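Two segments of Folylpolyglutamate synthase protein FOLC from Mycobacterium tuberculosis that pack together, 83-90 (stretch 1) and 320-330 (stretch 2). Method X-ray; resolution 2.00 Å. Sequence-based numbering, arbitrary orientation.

Stretch 1, residues 83-90: DALVTALH
Stretch 2 (320-330) QLDGDAVRAGF

The centre of this contact is apolar and close, because small residues let two helices approach backbone to backbone. Helix 83-88 and helix 323-330 run roughly antiparallel, at 137° between their N-to-C directions, and their axes come within 7.7 Å. The register is set by L85 and G329, both buried, whose CA atoms lie 4.4 Å apart. Glycine suits this place: a CB on G329 would point toward the other helix and sit 3.0 Å from L85 CA, a clash.

Alanines flank the glycine. A84 CB lies 3.3 Å from G329 O, and A88 CB packs 3.6 Å from G329 CA and 3.2 Å from A325 O; each methyl points toward the opposing backbone and fills the narrow gap.

The CA-to-CB bond of L85 points sideways to stretch 2, but leucine is long enough for its end to come nearer: the mt rotamer (chi1 -70°, chi2 168°) brings CD2 over one face of the buried F330 ring, 4.0 Å from the centroid and 18° off the normal, a CH-pi contact. The CA-to-CB bond of F330 points away from stretch 1, and chi1 of -82° with chi2 of -54° returns its ring to L85. Buried V326 adds CG1, 4.3 Å from L85 CD2, with chi1 t.

Where the first helix ends, L89 leaves helical phi/psi (-91/8). Again mt, it sets CD2 3.7 Å from the small methyl CB of A325 and CD1 4.3 Å from CD1 of L321, also mt, in the extended lead-in to the second helix (phi/psi -68/150).

No hydrogen bond crosses between the stretches; together they bury 415 Å² by packing. D322, chi1 t, caps the second helix, its short carboxylate accepting at OD1 from D324 N (3.0 Å), and R327 NH1 forms a salt bridge with D324 OD1 (2.8 Å), clear of stretch 1.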

# COMPACT_ATOMS: atom_id res chain seq x y z
N ASP A 83 4.49 -3.34 -11.35
CA ASP A 83 5.56 -2.53 -11.92
C ASP A 83 6.80 -3.40 -12.20
O ASP A 83 7.41 -3.40 -13.32
CB ASP A 83 5.89 -1.40 -10.91
CG ASP A 83 6.78 -0.32 -11.51
OD1 ASP A 83 7.40 -0.59 -12.57
OD2 ASP A 83 6.89 0.79 -10.90
N ALA A 84 7.23 -4.15 -11.21
CA ALA A 84 8.40 -5.01 -11.40
C ALA A 84 8.24 -5.98 -12.60
O ALA A 84 9.18 -6.16 -13.39
CB ALA A 84 8.69 -5.82 -10.10
N LEU A 85 7.08 -6.66 -12.68
CA LEU A 85 6.81 -7.61 -13.77
C LEU A 85 6.78 -6.89 -15.14
O LEU A 85 7.40 -7.35 -16.11
CB LEU A 85 5.48 -8.33 -13.52
CG LEU A 85 5.45 -9.32 -12.35
CD1 LEU A 85 3.97 -9.70 -12.08
CD2 LEU A 85 6.24 -10.63 -12.68
N VAL A 86 6.09 -5.75 -15.25
CA VAL A 86 6.01 -5.06 -16.53
C VAL A 86 7.41 -4.54 -16.94
O VAL A 86 7.82 -4.58 -18.17
CB VAL A 86 4.98 -3.91 -16.45
CG1 VAL A 86 5.08 -2.99 -17.70
CG2 VAL A 86 3.59 -4.49 -16.22
N THR A 87 8.18 -4.11 -15.96
CA THR A 87 9.55 -3.64 -16.22
C THR A 87 10.48 -4.81 -16.68
O THR A 87 11.34 -4.63 -17.54
CB THR A 87 10.13 -2.98 -14.90
OG1 THR A 87 9.35 -1.77 -14.60
CG2 THR A 87 11.60 -2.61 -15.09
N ALA A 88 10.34 -5.97 -16.05
CA ALA A 88 11.06 -7.22 -16.44
C ALA A 88 10.68 -7.65 -17.88
O ALA A 88 11.46 -8.35 -18.56
CB ALA A 88 10.70 -8.37 -15.46
N LEU A 89 9.49 -7.24 -18.33
CA LEU A 89 9.03 -7.49 -19.70
C LEU A 89 9.45 -6.30 -20.58
O LEU A 89 9.05 -6.20 -21.76
CB LEU A 89 7.51 -7.60 -19.70
CG LEU A 89 7.09 -8.89 -19.02
CD1 LEU A 89 5.58 -8.86 -18.72
CD2 LEU A 89 7.51 -10.05 -20.02
N HIS A 90 10.25 -5.39 -20.01
CA HIS A 90 10.86 -4.29 -20.76
C HIS A 90 9.97 -3.17 -21.32
O HIS A 90 10.40 -2.44 -22.26
CB HIS A 90 11.71 -4.87 -21.86
CG HIS A 90 12.55 -6.00 -21.36
ND1 HIS A 90 13.65 -5.78 -20.56
CD2 HIS A 90 12.41 -7.34 -21.49
CE1 HIS A 90 14.18 -6.96 -20.26
NE2 HIS A 90 13.46 -7.91 -20.84
N GLN A 320 1.54 -17.91 -22.71
CA GLN A 320 2.21 -17.69 -21.45
C GLN A 320 3.27 -16.56 -21.51
O GLN A 320 4.01 -16.42 -22.49
CB GLN A 320 2.83 -19.03 -20.99
CG GLN A 320 3.15 -19.08 -19.48
CD GLN A 320 3.46 -20.52 -18.99
OE1 GLN A 320 3.47 -21.48 -19.78
NE2 GLN A 320 3.71 -20.65 -17.69
N LEU A 321 3.40 -15.78 -20.44
CA LEU A 321 4.51 -14.81 -20.38
C LEU A 321 5.84 -15.56 -20.27
O LEU A 321 5.87 -16.63 -19.70
CB LEU A 321 4.36 -13.91 -19.15
CG LEU A 321 3.14 -12.99 -19.02
CD1 LEU A 321 3.23 -12.26 -17.68
CD2 LEU A 321 3.11 -12.02 -20.19
N ASP A 322 6.94 -15.01 -20.78
CA ASP A 322 8.29 -15.61 -20.62
C ASP A 322 8.53 -15.90 -19.14
O ASP A 322 8.58 -14.97 -18.37
CB ASP A 322 9.30 -14.56 -21.01
CG ASP A 322 10.73 -15.06 -20.95
OD1 ASP A 322 11.02 -16.15 -20.41
OD2 ASP A 322 11.56 -14.38 -21.56
N GLY A 323 8.71 -17.16 -18.74
CA GLY A 323 8.95 -17.50 -17.32
C GLY A 323 10.21 -16.88 -16.71
O GLY A 323 10.23 -16.56 -15.52
N ASP A 324 11.28 -16.71 -17.50
CA ASP A 324 12.48 -16.02 -16.99
C ASP A 324 12.17 -14.58 -16.63
O ASP A 324 12.73 -14.04 -15.67
CB ASP A 324 13.61 -16.04 -18.03
CG ASP A 324 14.17 -17.43 -18.26
OD1 ASP A 324 13.77 -18.38 -17.52
OD2 ASP A 324 15.02 -17.62 -19.15
N ALA A 325 11.31 -13.91 -17.42
CA ALA A 325 11.00 -12.52 -17.13
C ALA A 325 10.12 -12.44 -15.86
O ALA A 325 10.26 -11.54 -14.98
CB ALA A 325 10.27 -11.88 -18.34
N VAL A 326 9.19 -13.39 -15.73
CA VAL A 326 8.38 -13.43 -14.51
C VAL A 326 9.30 -13.68 -13.28
O VAL A 326 9.14 -13.05 -12.26
CB VAL A 326 7.33 -14.53 -14.60
CG1 VAL A 326 6.71 -14.86 -13.22
CG2 VAL A 326 6.25 -14.21 -15.76
N ARG A 327 10.21 -14.67 -13.34
CA ARG A 327 11.12 -14.90 -12.22
C ARG A 327 11.95 -13.65 -11.92
O ARG A 327 12.10 -13.27 -10.74
CB ARG A 327 12.04 -16.05 -12.51
CG ARG A 327 11.39 -17.38 -12.17
CD ARG A 327 12.27 -18.63 -12.46
NE ARG A 327 12.43 -18.88 -13.91
CZ ARG A 327 11.52 -19.49 -14.67
NH1 ARG A 327 11.74 -19.64 -15.98
NH2 ARG A 327 10.35 -19.93 -14.15
N ALA A 328 12.49 -13.03 -12.97
CA ALA A 328 13.31 -11.79 -12.79
C ALA A 328 12.50 -10.62 -12.19
O ALA A 328 13.04 -9.87 -11.34
CB ALA A 328 14.02 -11.39 -14.11
N GLY A 329 11.23 -10.43 -12.59
CA GLY A 329 10.44 -9.34 -12.05
C GLY A 329 10.15 -9.54 -10.58
O GLY A 329 10.33 -8.63 -9.75
N PHE A 330 9.76 -10.76 -10.22
CA PHE A 330 9.50 -11.03 -8.79
C PHE A 330 10.75 -10.92 -7.93
O PHE A 330 10.68 -10.36 -6.83
CB PHE A 330 8.85 -12.41 -8.62
CG PHE A 330 7.38 -12.37 -8.87
CD1 PHE A 330 6.59 -11.47 -8.18
CD2 PHE A 330 6.78 -13.23 -9.82
CE1 PHE A 330 5.20 -11.39 -8.42
CE2 PHE A 330 5.38 -13.21 -10.03
CZ PHE A 330 4.60 -12.31 -9.29